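Local coordinates for SCO family protein (Aquifex aeolicus, PDB 3ME7) that probably binds copper and takes part in electron transfer or copper delivery, as a membrane-bound member of the SCO1/2 family with a thioredoxin-like domain, at residues A[27-37]-A[126-137]. Sequence-based numbering, arbitrary orientation.
Sequences KGKPIILSPIY and HPNVVVVLSPEL
Leu133 lays its CD1 methyl over Ile31, 4.1 Å from Ile31 CB, on one face of two antiparallel strands. Its CG stands anti to the carbonyl carbon (chi1 -42°), which brings that methyl across to the neighbouring strand. On the other face Ile32 CG2 presses tightly on Val130 CG1, 3.4 Å away; beta-branched residues suit this buried, extended backbone. Four backbone hydrogen bonds join Ile31 to Leu133 and Leu33 to Val131, the straightest running from Leu133 N to Ile31 O (2.8 Å). Pro35 has no N-H to continue the pattern, and two waters sit between its O and the backbone of Val129, one accepting from Val129 N. At the far end Gly28, with a positive phi that glycine tolerates easily, gives its N-H to Pro135 O in the carbonyl plane. Beyond Pro35, His126 brings CD2 to the edge of the Tyr37 ring, 3.9 Å from CE1, while its ND1 donates to Pro127 O. With an alanine at His126, Tyr37 CE1 would probably lose this neighbour, Pro127 O its ND1 donor and the predicted copper site a ligand. In this thioredoxin-like fold strand 31-36 ends, and strand 129-133 begins, beside the Cys40, Cys44 and His126 site expected in SCO proteins.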
ATOM      1  N   LYS A  27      -0.757 -12.552   4.937  1.00 11.13           N
ATOM      2  CA  LYS A  27      -2.120 -13.086   4.865  1.00 11.35           C
ATOM      3  C   LYS A  27      -2.746 -13.164   6.254  1.00 11.40           C
ATOM      4  O   LYS A  27      -2.040 -13.357   7.254  1.00 11.96           O
ATOM      5  CB  LYS A  27      -2.153 -14.460   4.189  1.00 12.12           C
ATOM      6  CG  LYS A  27      -2.090 -14.383   2.677  1.00 13.92           C
ATOM      7  CD  LYS A  27      -2.155 -15.785   2.068  1.00 14.11           C
ATOM      8  CE  LYS A  27      -1.867 -15.745   0.590  1.00 15.34           C
ATOM      9  NZ  LYS A  27      -1.922 -17.100  -0.034  1.00 16.24           N
ATOM     10  N   GLY A  28      -4.067 -13.040   6.300  1.00 11.29           N
ATOM     11  CA  GLY A  28      -4.813 -13.238   7.556  1.00 11.57           C
ATOM     12  C   GLY A  28      -5.446 -11.966   8.089  1.00 12.82           C
ATOM     13  O   GLY A  28      -6.260 -12.013   9.013  1.00 13.69           O
ATOM     14  N   LYS A  29      -5.062 -10.823   7.515  1.00 12.38           N
ATOM     15  CA  LYS A  29      -5.680  -9.528   7.813  1.00 12.73           C
ATOM     16  C   LYS A  29      -5.800  -8.766   6.495  1.00 10.97           C
ATOM     17  O   LYS A  29      -4.973  -8.981   5.579  1.00 10.44           O
ATOM     18  CB  LYS A  29      -4.790  -8.681   8.737  1.00 14.25           C
ATOM     19  CG  LYS A  29      -4.242  -9.353   9.993  1.00 17.97           C
ATOM     20  CD  LYS A  29      -3.375  -8.361  10.767  1.00 16.66           C
ATOM     21  CE  LYS A  29      -2.629  -9.037  11.906  1.00 17.67           C
ATOM     22  NZ  LYS A  29      -3.516  -9.434  13.031  1.00 18.63           N
ATOM     23  N   PRO A  30      -6.781  -7.835   6.386  1.00  9.75           N
ATOM     24  CA  PRO A  30      -6.774  -6.928   5.235  1.00  9.52           C
ATOM     25  C   PRO A  30      -5.464  -6.132   5.147  1.00  9.32           C
ATOM     26  O   PRO A  30      -4.801  -5.875   6.170  1.00 10.10           O
ATOM     27  CB  PRO A  30      -7.926  -5.970   5.525  1.00  9.23           C
ATOM     28  CG  PRO A  30      -8.851  -6.751   6.403  1.00 10.21           C
ATOM     29  CD  PRO A  30      -7.925  -7.550   7.280  1.00  9.02           C
ATOM     30  N   ILE A  31      -5.078  -5.815   3.921  1.00  9.66           N
ATOM     31  CA  ILE A  31      -3.837  -5.093   3.665  1.00  9.39           C
ATOM     32  C   ILE A  31      -4.141  -3.818   2.901  1.00  9.35           C
ATOM     33  O   ILE A  31      -4.805  -3.839   1.864  1.00 10.56           O
ATOM     34  CB  ILE A  31      -2.854  -5.968   2.874  1.00 10.25           C
ATOM     35  CG1 ILE A  31      -2.455  -7.186   3.719  1.00  9.59           C
ATOM     36  CG2 ILE A  31      -1.616  -5.150   2.498  1.00 10.60           C
ATOM     37  CD1 ILE A  31      -2.024  -8.386   2.908  1.00 11.72           C
ATOM     38  N   ILE A  32      -3.651  -2.698   3.426  1.00  8.95           N
ATOM     39  CA  ILE A  32      -3.780  -1.408   2.733  1.00  8.77           C
ATOM     40  C   ILE A  32      -2.416  -1.066   2.118  1.00  9.43           C
ATOM     41  O   ILE A  32      -1.437  -0.892   2.839  1.00 11.10           O
ATOM     42  CB  ILE A  32      -4.246  -0.304   3.696  1.00 10.41           C
ATOM     43  CG1 ILE A  32      -5.644  -0.636   4.252  1.00 11.59           C
ATOM     44  CG2 ILE A  32      -4.253   1.053   3.012  1.00 11.99           C
ATOM     45  CD1 ILE A  32      -6.129   0.343   5.353  1.00 11.49           C
ATOM     46  N   LEU A  33      -2.390  -0.962   0.791  1.00  9.25           N
ATOM     47  CA  LEU A  33      -1.148  -0.762   0.026  0.50  8.79           C
ATOM     48  C   LEU A  33      -1.089   0.649  -0.506  1.00  8.98           C
ATOM     49  O   LEU A  33      -2.034   1.107  -1.138  1.00  9.08           O
ATOM     50  CB  LEU A  33      -1.084  -1.699  -1.196  0.50  9.49           C
ATOM     51  CG  LEU A  33      -0.934  -3.207  -1.063  0.50  7.17           C
ATOM     52  CD1 LEU A  33      -0.904  -3.840  -2.456  0.50  9.02           C
ATOM     53  CD2 LEU A  33       0.341  -3.539  -0.310  0.50  9.56           C
ATOM     54  N   SER A  34       0.040   1.324  -0.295  1.00  8.35           N
ATOM     55  CA  SER A  34       0.209   2.722  -0.739  1.00  8.23           C
ATOM     56  C   SER A  34       1.506   2.894  -1.562  1.00  8.40           C
ATOM     57  O   SER A  34       2.586   3.018  -0.971  1.00  8.66           O
ATOM     58  CB  SER A  34       0.205   3.673   0.467  1.00  8.28           C
ATOM     59  OG  SER A  34       0.501   5.018   0.130  1.00  8.52           O
ATOM     60  N   PRO A  35       1.417   2.882  -2.906  1.00  8.59           N
ATOM     61  CA  PRO A  35       2.620   3.133  -3.713  1.00  8.98           C
ATOM     62  C   PRO A  35       3.030   4.593  -3.673  1.00  9.55           C
ATOM     63  O   PRO A  35       2.204   5.480  -3.908  1.00 10.62           O
ATOM     64  CB  PRO A  35       2.214   2.770  -5.145  1.00  8.01           C
ATOM     65  CG  PRO A  35       0.713   2.634  -5.151  1.00 10.97           C
ATOM     66  CD  PRO A  35       0.231   2.509  -3.703  1.00  8.69           C
ATOM     67  N   ILE A  36       4.305   4.828  -3.371  1.00  9.20           N
ATOM     68  CA  ILE A  36       4.896   6.164  -3.352  1.00  9.34           C
ATOM     69  C   ILE A  36       6.320   6.047  -3.917  1.00  9.11           C
ATOM     70  O   ILE A  36       6.740   4.959  -4.307  1.00  8.07           O
ATOM     71  CB  ILE A  36       4.905   6.788  -1.912  1.00  9.97           C
ATOM     72  CG1 ILE A  36       5.572   5.853  -0.879  1.00 10.12           C
ATOM     73  CG2 ILE A  36       3.462   7.136  -1.465  1.00 11.52           C
ATOM     74  CD1 ILE A  36       7.053   5.847  -0.859  1.00 11.81           C
ATOM     75  N   TYR A  37       7.064   7.153  -3.965  1.00  9.54           N
ATOM     76  CA  TYR A  37       8.527   7.037  -4.028  1.00 10.76           C
ATOM     77  C   TYR A  37       9.154   8.017  -3.047  1.00 11.66           C
ATOM     78  O   TYR A  37       8.520   8.998  -2.681  1.00 11.41           O
ATOM     79  CB  TYR A  37       9.105   7.175  -5.446  1.00 11.94           C
ATOM     80  CG  TYR A  37       8.820   8.465  -6.178  1.00 13.89           C
ATOM     81  CD1 TYR A  37       7.554   8.740  -6.693  1.00 13.78           C
ATOM     82  CD2 TYR A  37       9.841   9.379  -6.421  1.00 13.18           C
ATOM     83  CE1 TYR A  37       7.311   9.889  -7.399  1.00 15.25           C
ATOM     84  CE2 TYR A  37       9.598  10.548  -7.126  1.00 15.19           C
ATOM     85  CZ  TYR A  37       8.334  10.794  -7.605  1.00 14.00           C
ATOM     86  OH  TYR A  37       8.083  11.953  -8.301  1.00 17.37           O
ATOM     87  N   HIS A 126       2.506   9.636 -12.172  1.00  9.84           N
ATOM     88  CA  HIS A 126       1.949   8.386 -11.668  1.00 11.33           C
ATOM     89  C   HIS A 126       0.548   8.640 -11.106  1.00 11.18           C
ATOM     90  O   HIS A 126       0.207   9.783 -10.785  1.00 10.86           O
ATOM     91  CB  HIS A 126       2.865   7.805 -10.561  1.00 12.41           C
ATOM     92  CG  HIS A 126       2.983   8.693  -9.363  1.00 14.77           C
ATOM     93  ND1 HIS A 126       2.134   8.585  -8.282  1.00 13.57           N
ATOM     94  CD2 HIS A 126       3.814   9.725  -9.086  1.00 13.44           C
ATOM     95  CE1 HIS A 126       2.443   9.506  -7.388  1.00 14.40           C
ATOM     96  NE2 HIS A 126       3.454  10.217  -7.854  1.00 15.41           N
ATOM     97  N   PRO A 127      -0.280   7.582 -11.024  1.00 11.99           N
ATOM     98  CA  PRO A 127      -1.556   7.721 -10.311  1.00 12.06           C
ATOM     99  C   PRO A 127      -1.415   7.848  -8.804  1.00 10.58           C
ATOM    100  O   PRO A 127      -0.421   7.397  -8.201  1.00 10.09           O
ATOM    101  CB  PRO A 127      -2.317   6.431 -10.656  1.00 13.88           C
ATOM    102  CG  PRO A 127      -1.291   5.467 -11.102  1.00 20.56           C
ATOM    103  CD  PRO A 127      -0.083   6.227 -11.576  1.00 13.64           C
ATOM    104  N   ASN A 128      -2.429   8.456  -8.215  1.00  8.96           N
ATOM    105  CA  ASN A 128      -2.576   8.524  -6.759  1.00  8.83           C
ATOM    106  C   ASN A 128      -3.563   7.464  -6.337  1.00  8.58           C
ATOM    107  O   ASN A 128      -4.753   7.608  -6.569  1.00  9.07           O
ATOM    108  CB  ASN A 128      -3.070   9.915  -6.336  1.00  9.86           C
ATOM    109  CG  ASN A 128      -2.144  11.027  -6.814  1.00 10.86           C
ATOM    110  OD1 ASN A 128      -0.922  10.930  -6.703  1.00 11.66           O
ATOM    111  ND2 ASN A 128      -2.713  12.073  -7.364  1.00  9.17           N
ATOM    112  N   VAL A 129      -3.071   6.395  -5.717  1.00  8.40           N
ATOM    113  CA  VAL A 129      -3.940   5.273  -5.429  1.00  9.33           C
ATOM    114  C   VAL A 129      -3.561   4.582  -4.124  1.00  9.18           C
ATOM    115  O   VAL A 129      -2.384   4.502  -3.773  1.00  9.61           O
ATOM    116  CB  VAL A 129      -3.961   4.244  -6.598  1.00 10.68           C
ATOM    117  CG1 VAL A 129      -2.593   3.580  -6.767  1.00 12.06           C
ATOM    118  CG2 VAL A 129      -5.068   3.200  -6.366  1.00 11.47           C
ATOM    119  N   VAL A 130      -4.582   4.107  -3.403  1.00  8.05           N
ATOM    120  CA  VAL A 130      -4.390   3.193  -2.296  1.00  8.22           C
ATOM    121  C   VAL A 130      -5.190   1.954  -2.651  1.00  7.89           C
ATOM    122  O   VAL A 130      -6.303   2.053  -3.172  1.00  9.53           O
ATOM    123  CB  VAL A 130      -4.870   3.842  -0.968  1.00  8.76           C
ATOM    124  CG1 VAL A 130      -4.953   2.832   0.168  1.00 12.20           C
ATOM    125  CG2 VAL A 130      -3.913   4.958  -0.583  1.00 11.76           C
ATOM    126  N   VAL A 131      -4.608   0.779  -2.416  1.00  8.03           N
ATOM    127  CA  VAL A 131      -5.236  -0.469  -2.825  1.00  8.70           C
ATOM    128  C   VAL A 131      -5.555  -1.246  -1.557  1.00  9.62           C
ATOM    129  O   VAL A 131      -4.733  -1.314  -0.634  1.00 11.41           O
ATOM    130  CB  VAL A 131      -4.326  -1.325  -3.743  1.00  9.02           C
ATOM    131  CG1 VAL A 131      -5.105  -2.532  -4.306  1.00 12.03           C
ATOM    132  CG2 VAL A 131      -3.761  -0.505  -4.904  1.00 12.57           C
ATOM    133  N   VAL A 132      -6.746  -1.851  -1.514  1.00  9.17           N
ATOM    134  CA  VAL A 132      -7.139  -2.615  -0.338  1.00  8.65           C
ATOM    135  C   VAL A 132      -7.309  -4.079  -0.715  1.00  8.87           C
ATOM    136  O   VAL A 132      -8.094  -4.407  -1.598  1.00 10.98           O
ATOM    137  CB  VAL A 132      -8.417  -2.054   0.336  1.00  7.37           C
ATOM    138  CG1 VAL A 132      -8.650  -2.813   1.649  1.00 10.49           C
ATOM    139  CG2 VAL A 132      -8.237  -0.570   0.643  1.00 10.07           C
ATOM    140  N   LEU A 133      -6.539  -4.944  -0.052  1.00  8.07           N
ATOM    141  CA  LEU A 133      -6.578  -6.385  -0.289  1.00  8.30           C
ATOM    142  C   LEU A 133      -7.279  -7.154   0.820  1.00  8.24           C
ATOM    143  O   LEU A 133      -7.256  -6.767   1.996  1.00  8.57           O
ATOM    144  CB  LEU A 133      -5.161  -6.948  -0.402  1.00  8.96           C
ATOM    145  CG  LEU A 133      -4.117  -6.165  -1.200  1.00  9.24           C
ATOM    146  CD1 LEU A 133      -2.777  -6.900  -1.123  1.00  9.94           C
ATOM    147  CD2 LEU A 133      -4.570  -6.038  -2.623  1.00  9.97           C
ATOM    148  N   SER A 134      -7.878  -8.275   0.428  1.00  8.63           N
ATOM    149  CA  SER A 134      -8.457  -9.204   1.376  1.00  8.70           C
ATOM    150  C   SER A 134      -7.329  -9.909   2.124  1.00  9.45           C
ATOM    151  O   SER A 134      -6.160  -9.819   1.714  1.00 10.53           O
ATOM    152  CB  SER A 134      -9.282 -10.237   0.617  1.00  8.90           C
ATOM    153  OG  SER A 134      -8.426 -11.196  -0.002  1.00  9.94           O
ATOM    154  N   PRO A 135      -7.651 -10.635   3.215  1.00  9.62           N
ATOM    155  CA  PRO A 135      -6.621 -11.419   3.904  1.00 10.00           C
ATOM    156  C   PRO A 135      -5.954 -12.501   3.059  1.00 10.23           C
ATOM    157  O   PRO A 135      -4.951 -13.068   3.502  1.00 11.43           O
ATOM    158  CB  PRO A 135      -7.385 -12.057   5.079  1.00 10.59           C
ATOM    159  CG  PRO A 135      -8.497 -11.107   5.331  1.00 15.91           C
ATOM    160  CD  PRO A 135      -8.919 -10.624   3.982  1.00 10.23           C
ATOM    161  N   GLU A 136      -6.522 -12.800   1.891  1.00 10.55           N
ATOM    162  CA  GLU A 136      -5.950 -13.768   0.944  1.00 10.89           C
ATOM    163  C   GLU A 136      -5.223 -13.095  -0.215  1.00 10.30           C
ATOM    164  O   GLU A 136      -4.885 -13.755  -1.190  1.00 10.08           O
ATOM    165  CB  GLU A 136      -7.035 -14.685   0.357  1.00 12.66           C
ATOM    166  CG  GLU A 136      -7.809 -15.481   1.381  1.00 25.24           C
ATOM    167  CD  GLU A 136      -6.922 -16.408   2.187  1.00 15.14           C
ATOM    168  OE1 GLU A 136      -5.974 -17.011   1.616  1.00 25.68           O
ATOM    169  OE2 GLU A 136      -7.195 -16.556   3.399  1.00 26.58           O
ATOM    170  N   LEU A 137      -4.994 -11.783  -0.098  1.00 10.09           N
ATOM    171  CA  LEU A 137      -4.301 -10.972  -1.135  1.00 10.54           C
ATOM    172  C   LEU A 137      -5.123 -10.642  -2.380  1.00 10.46           C
ATOM    173  O   LEU A 137      -4.572 -10.235  -3.402  1.00 10.80           O
ATOM    174  CB  LEU A 137      -2.952 -11.582  -1.557  1.00 10.97           C
ATOM    175  CG  LEU A 137      -2.002 -12.029  -0.440  1.00  9.23           C
ATOM    176  CD1 LEU A 137      -0.718 -12.535  -1.094  1.00 11.40           C
ATOM    177  CD2 LEU A 137      -1.701 -10.876   0.521  1.00 10.75           C
TER
HETATM  178  O   HOH W   1      -3.136 -15.318  -2.394  1.00 20.65           O
HETATM  179  O   HOH W   2      -0.238   5.537  -2.434  1.00 11.59           O
HETATM  180  O   HOH W   3      -0.030   6.397  -5.617  1.00 14.01           O